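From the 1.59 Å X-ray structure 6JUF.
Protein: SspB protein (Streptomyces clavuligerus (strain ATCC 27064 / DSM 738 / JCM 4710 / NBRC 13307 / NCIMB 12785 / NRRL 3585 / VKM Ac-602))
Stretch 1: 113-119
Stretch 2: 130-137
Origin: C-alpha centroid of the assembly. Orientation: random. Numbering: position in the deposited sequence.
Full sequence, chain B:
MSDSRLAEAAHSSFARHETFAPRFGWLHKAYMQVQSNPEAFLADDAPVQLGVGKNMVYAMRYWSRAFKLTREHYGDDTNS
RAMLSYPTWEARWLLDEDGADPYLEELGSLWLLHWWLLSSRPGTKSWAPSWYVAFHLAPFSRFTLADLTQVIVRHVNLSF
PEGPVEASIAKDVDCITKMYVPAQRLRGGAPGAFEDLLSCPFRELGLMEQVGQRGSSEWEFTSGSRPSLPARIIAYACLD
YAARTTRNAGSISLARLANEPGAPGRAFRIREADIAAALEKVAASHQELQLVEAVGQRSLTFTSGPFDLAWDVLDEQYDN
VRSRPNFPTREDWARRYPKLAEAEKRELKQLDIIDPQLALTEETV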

ATOM      1  N   LEU B 113      -5.352  11.079  -5.752  1.00  6.54           N
ATOM      2  CA  LEU B 113      -4.058  11.668  -5.354  1.00  7.42           C
ATOM      3  C   LEU B 113      -3.170  11.928  -6.563  1.00  7.33           C
ATOM      4  O   LEU B 113      -2.515  12.958  -6.648  1.00  7.40           O
ATOM      5  N   HIS B 114      -3.169  10.976  -7.523  1.00  6.94           N
ATOM      6  CA  HIS B 114      -2.421  11.129  -8.767  1.00  7.65           C
ATOM      7  C   HIS B 114      -2.900  12.359  -9.537  1.00  6.99           C
ATOM      8  O   HIS B 114      -2.107  13.196  -9.988  1.00  6.87           O
ATOM      9  N   TRP B 115      -4.226  12.526  -9.602  1.00  7.22           N
ATOM     10  CA  TRP B 115      -4.811  13.705 -10.229  1.00  7.88           C
ATOM     11  C   TRP B 115      -4.336  14.985  -9.512  1.00  7.70           C
ATOM     12  O   TRP B 115      -3.926  15.967 -10.147  1.00  7.48           O
ATOM     13  N   TRP B 116      -4.317  14.938  -8.157  1.00  7.74           N
ATOM     14  CA  TRP B 116      -3.888  16.124  -7.412  1.00  6.83           C
ATOM     15  C   TRP B 116      -2.437  16.458  -7.593  1.00  7.23           C
ATOM     16  O   TRP B 116      -2.077  17.622  -7.685  1.00  8.08           O
ATOM     17  N   LEU B 117      -1.612  15.414  -7.785  1.00  7.93           N
ATOM     18  CA  LEU B 117      -0.169  15.620  -7.974  1.00  6.69           C
ATOM     19  C   LEU B 117       0.070  16.406  -9.307  1.00  7.83           C
ATOM     20  O   LEU B 117       0.905  17.275  -9.377  1.00  8.89           O
ATOM     21  N   LEU B 118      -0.710  16.058 -10.316  1.00  8.77           N
ATOM     22  CA  LEU B 118      -0.568  16.637 -11.669  1.00  9.72           C
ATOM     23  C   LEU B 118      -1.291  17.982 -11.785  1.00  9.78           C
ATOM     24  O   LEU B 118      -1.064  18.770 -12.689  1.00  9.87           O
ATOM     25  N   SER B 119      -2.176  18.230 -10.821  1.00  9.18           N
ATOM     26  CA  SER B 119      -3.133  19.354 -10.921  1.00 11.27           C
ATOM     27  C   SER B 119      -2.476  20.729 -10.976  1.00 11.62           C
ATOM     28  O   SER B 119      -1.511  20.966 -10.275  1.00 11.01           O
ATOM     29  N   SER B 130       8.338  17.385 -13.676  1.00  8.71           N
ATOM     30  CA  SER B 130       8.795  16.181 -14.416  1.00  7.36           C
ATOM     31  C   SER B 130       7.650  15.236 -14.683  1.00  8.45           C
ATOM     32  O   SER B 130       7.536  14.651 -15.784  1.00  8.73           O
ATOM     33  N   TRP B 131       6.803  15.081 -13.671  1.00  7.29           N
ATOM     34  CA  TRP B 131       5.569  14.272 -13.858  1.00  7.48           C
ATOM     35  C   TRP B 131       4.638  14.876 -14.874  1.00  9.95           C
ATOM     36  O   TRP B 131       4.055  14.156 -15.711  1.00  8.24           O
ATOM     37  N   TYR B 132       4.450  16.186 -14.791  1.00  9.53           N
ATOM     38  CA  TYR B 132       3.620  16.905 -15.778  1.00  9.23           C
ATOM     39  C   TYR B 132       4.150  16.697 -17.228  1.00 10.29           C
ATOM     40  O   TYR B 132       3.391  16.360 -18.118  1.00  9.73           O
ATOM     41  N   VAL B 133       5.455  16.827 -17.458  1.00  9.80           N
ATOM     42  CA  VAL B 133       6.004  16.540 -18.805  1.00  9.13           C
ATOM     43  C   VAL B 133       5.699  15.084 -19.179  1.00  9.15           C
ATOM     44  O   VAL B 133       5.227  14.803 -20.275  1.00 10.73           O
ATOM     45  N   ALA B 134       6.006  14.133 -18.263  1.00  8.93           N
ATOM     46  CA  ALA B 134       5.921  12.689 -18.580  1.00  7.53           C
ATOM     47  C   ALA B 134       4.504  12.325 -19.002  1.00  8.95           C
ATOM     48  O   ALA B 134       4.300  11.621 -19.969  1.00 10.49           O
ATOM     49  N   PHE B 135       3.521  12.798 -18.246  1.00  8.89           N
ATOM     50  CA  PHE B 135       2.117  12.466 -18.574  1.00  8.57           C
ATOM     51  C   PHE B 135       1.526  13.331 -19.666  1.00 10.04           C
ATOM     52  O   PHE B 135       0.733  12.777 -20.494  1.00 11.03           O
ATOM     53  N   HIS B 136       1.822  14.638 -19.687  1.00 10.42           N
ATOM     54  CA  HIS B 136       1.029  15.572 -20.515  1.00 10.66           C
ATOM     55  C   HIS B 136       1.747  16.176 -21.706  1.00 11.79           C
ATOM     56  O   HIS B 136       1.091  16.633 -22.632  1.00 12.55           O
ATOM     57  N   LEU B 137       3.083  16.209 -21.686  1.00  9.79           N
ATOM     58  CA  LEU B 137       3.846  16.939 -22.765  1.00 11.81           C
ATOM     59  C   LEU B 137       4.743  16.070 -23.638  1.00 12.96           C
ATOM     60  O   LEU B 137       5.026  16.427 -24.780  1.00 14.80           O
TER

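The two helices cross steeply, their N-to-C directions 107° apart and their axes no closer than 10.4 Å. Such a crossing gives a compact contact, and here it is built around one bump, L118. Its CA-to-CB bond points sideways, but the m, t rotamer (chi1 -68°, chi2 172°) swings the branched end toward the second helix, where it fills a hollow lined by W131, F135 and H136. L118 CD2 lies 3.8 Å from W131 CB and 3.7 Å from the backbone W131 O, so this methyl rests against the helix backbone itself. L118 CD1 lies 4.2 Å from F135 CG, and L118 CD2 is equally near the phenyl, 4.2 Å from F135 CD2. H136 points in with chi1 m (-68°), closing the hollow beside F135 with its imidazole; L118 CD1 is 3.8 Å from H136 NE2. A forked leucine suits the place because its two methyls together fit the hollow. Beside it, L118 O meets the edge of the sideways Y132 ring, 3.9 Å from Y132 CD2; chi1 of Y132 is t.

One residue earlier, L117 points toward the partner helix. With chi1 t and chi2 p, it lays L117 CD2 over one face of the W131 indole, 3.6 Å from W131 CD1 and 3.9 Å from the centroid of the five-membered ring, a CH-pi contact. W131, itself pointing in with chi1 m, offers a broad flat surface for that methyl, while its NE1 is hydrogen-bonded elsewhere in the structure.

H114 starts sideways, yet its t rotamer brings the imidazole nearer. Its edge is directed toward the face of F135, an inward-pointing m rotamer, with ring centroids 4.8 Å apart and planes at 62°. H114 thus lies over a face of the phenyl, which L118 also touches.

No hydrogen bond links the two stretches: shape complementarity among buried side chains, with 334 Å² covered in total, characterizes the contact.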

ATOM      1  CB  LEU B 113      -3.344  10.804  -4.297  1.00  7.69           C
ATOM      2  CG  LEU B 113      -3.951  10.984  -2.868  1.00  6.78           C
ATOM      3  CD1 LEU B 113      -3.494   9.802  -2.006  1.00  7.72           C
ATOM      4  CD2 LEU B 113      -3.567  12.324  -2.260  1.00  9.65           C
ATOM      5  CB  HIS B 114      -2.540   9.830  -9.596  1.00  8.47           C
ATOM      6  CG  HIS B 114      -1.927   9.944 -10.938  1.00  7.92           C
ATOM      7  ND1 HIS B 114      -2.650   9.975 -12.114  1.00 10.62           N
ATOM      8  CD2 HIS B 114      -0.594  10.040 -11.292  1.00  6.66           C
ATOM      9  CE1 HIS B 114      -1.766  10.076 -13.151  1.00  8.27           C
ATOM     10  NE2 HIS B 114      -0.530  10.154 -12.632  1.00 10.79           N
ATOM     11  CB  TRP B 115      -6.343  13.571 -10.177  1.00  8.22           C
ATOM     12  CG  TRP B 115      -7.036  14.795 -10.777  1.00  7.14           C
ATOM     13  CD1 TRP B 115      -7.717  15.817 -10.088  1.00  7.81           C
ATOM     14  CD2 TRP B 115      -7.067  15.195 -12.205  1.00  8.28           C
ATOM     15  NE1 TRP B 115      -8.191  16.753 -10.951  1.00  9.06           N
ATOM     16  CE2 TRP B 115      -7.854  16.429 -12.263  1.00  9.83           C
ATOM     17  CE3 TRP B 115      -6.607  14.611 -13.404  1.00  8.79           C
ATOM     18  CZ2 TRP B 115      -8.061  17.114 -13.452  1.00 10.01           C
ATOM     19  CZ3 TRP B 115      -6.838  15.324 -14.585  1.00  8.85           C
ATOM     20  CH2 TRP B 115      -7.545  16.558 -14.586  1.00 10.24           C
ATOM     21  CB  TRP B 116      -4.190  16.005  -5.934  1.00  6.86           C
ATOM     22  CG  TRP B 116      -5.682  16.089  -5.642  1.00  7.80           C
ATOM     23  CD1 TRP B 116      -6.730  16.481  -6.525  1.00  9.18           C
ATOM     24  CD2 TRP B 116      -6.342  15.802  -4.362  1.00  8.01           C
ATOM     25  NE1 TRP B 116      -7.951  16.426  -5.873  1.00  9.19           N
ATOM     26  CE2 TRP B 116      -7.796  16.008  -4.581  1.00  8.58           C
ATOM     27  CE3 TRP B 116      -5.910  15.357  -3.119  1.00  6.29           C
ATOM     28  CZ2 TRP B 116      -8.737  15.813  -3.544  1.00  8.42           C
ATOM     29  CZ3 TRP B 116      -6.847  15.184  -2.100  1.00  7.93           C
ATOM     30  CH2 TRP B 116      -8.248  15.364  -2.308  1.00  7.12           C
ATOM     31  CB  LEU B 117       0.576  14.280  -8.021  1.00  6.86           C
ATOM     32  CG  LEU B 117       2.096  14.343  -8.265  1.00  6.04           C
ATOM     33  CD1 LEU B 117       2.854  15.200  -7.186  1.00  9.36           C
ATOM     34  CD2 LEU B 117       2.691  12.953  -8.325  1.00  7.01           C
ATOM     35  CB  LEU B 118      -1.083  15.643 -12.717  1.00  9.45           C
ATOM     36  CG  LEU B 118      -0.297  14.360 -12.921  1.00 10.32           C
ATOM     37  CD1 LEU B 118      -1.080  13.444 -13.836  1.00 14.47           C
ATOM     38  CD2 LEU B 118       1.113  14.641 -13.460  1.00 13.90           C
ATOM     39  CB  SER B 119      -4.111  19.316  -9.730  1.00 11.83           C
ATOM     40  OG  SER B 119      -5.093  20.309  -9.835  1.00 14.17           O
ATOM     41  CB  SER B 130       9.969  15.470 -13.742  1.00  7.29           C
ATOM     42  OG  SER B 130      11.130  16.269 -13.869  1.00  8.87           O
ATOM     43  CB  TRP B 131       4.804  14.186 -12.526  1.00  8.54           C
ATOM     44  CG  TRP B 131       5.314  13.090 -11.580  1.00  8.45           C
ATOM     45  CD1 TRP B 131       4.628  11.956 -11.229  1.00  7.93           C
ATOM     46  CD2 TRP B 131       6.556  13.073 -10.787  1.00  6.96           C
ATOM     47  NE1 TRP B 131       5.327  11.218 -10.280  1.00  7.11           N
ATOM     48  CE2 TRP B 131       6.525  11.847 -10.002  1.00  8.39           C
ATOM     49  CE3 TRP B 131       7.664  13.944 -10.643  1.00  6.95           C
ATOM     50  CZ2 TRP B 131       7.566  11.495  -9.132  1.00  7.29           C
ATOM     51  CZ3 TRP B 131       8.706  13.578  -9.797  1.00  8.49           C
ATOM     52  CH2 TRP B 131       8.686  12.379  -9.071  1.00  6.88           C
ATOM     53  CB  TYR B 132       3.478  18.411 -15.426  1.00  7.88           C
ATOM     54  CG  TYR B 132       2.435  19.035 -16.323  1.00  9.25           C
ATOM     55  CD1 TYR B 132       2.782  19.563 -17.579  1.00  9.62           C
ATOM     56  CD2 TYR B 132       1.102  19.141 -15.897  1.00  9.40           C
ATOM     57  CE1 TYR B 132       1.809  20.132 -18.396  1.00 12.30           C
ATOM     58  CE2 TYR B 132       0.124  19.684 -16.729  1.00 11.43           C
ATOM     59  CZ  TYR B 132       0.484  20.149 -17.967  1.00 13.64           C
ATOM     60  OH  TYR B 132      -0.468  20.696 -18.767  1.00 14.39           O
ATOM     61  CB  VAL B 133       7.542  16.767 -18.856  1.00  7.95           C
ATOM     62  CG1 VAL B 133       8.067  16.359 -20.269  1.00  9.04           C
ATOM     63  CG2 VAL B 133       7.857  18.243 -18.605  1.00 11.23           C
ATOM     64  CB  ALA B 134       6.377  11.789 -17.401  1.00  8.31           C
ATOM     65  CB  PHE B 135       1.236  12.500 -17.324  1.00  9.67           C
ATOM     66  CG  PHE B 135       1.431  11.291 -16.446  1.00  7.82           C
ATOM     67  CD1 PHE B 135       0.585  10.204 -16.574  1.00 10.63           C
ATOM     68  CD2 PHE B 135       2.485  11.226 -15.526  1.00 10.44           C
ATOM     69  CE1 PHE B 135       0.758   9.056 -15.782  1.00 12.12           C
ATOM     70  CE2 PHE B 135       2.646  10.088 -14.724  1.00  8.82           C
ATOM     71  CZ  PHE B 135       1.836   8.988 -14.883  1.00  7.90           C
ATOM     72  CB  HIS B 136       0.509  16.689 -19.611  1.00 10.01           C
ATOM     73  CG  HIS B 136      -0.523  16.199 -18.618  1.00 10.23           C
ATOM     74  ND1 HIS B 136      -1.668  15.625 -19.014  1.00 11.69           N
ATOM     75  CD2 HIS B 136      -0.578  16.274 -17.241  1.00 10.33           C
ATOM     76  CE1 HIS B 136      -2.421  15.282 -17.952  1.00 12.60           C
ATOM     77  NE2 HIS B 136      -1.758  15.682 -16.842  1.00 11.80           N
ATOM     78  CB  LEU B 137       4.666  18.100 -22.185  1.00 12.50           C
ATOM     79  CG  LEU B 137       3.838  19.203 -21.478  1.00 13.36           C
ATOM     80  CD1 LEU B 137       4.717  20.297 -20.883  1.00 14.99           C
ATOM     81  CD2 LEU B 137       2.887  19.870 -22.419  1.00 15.37           C
TER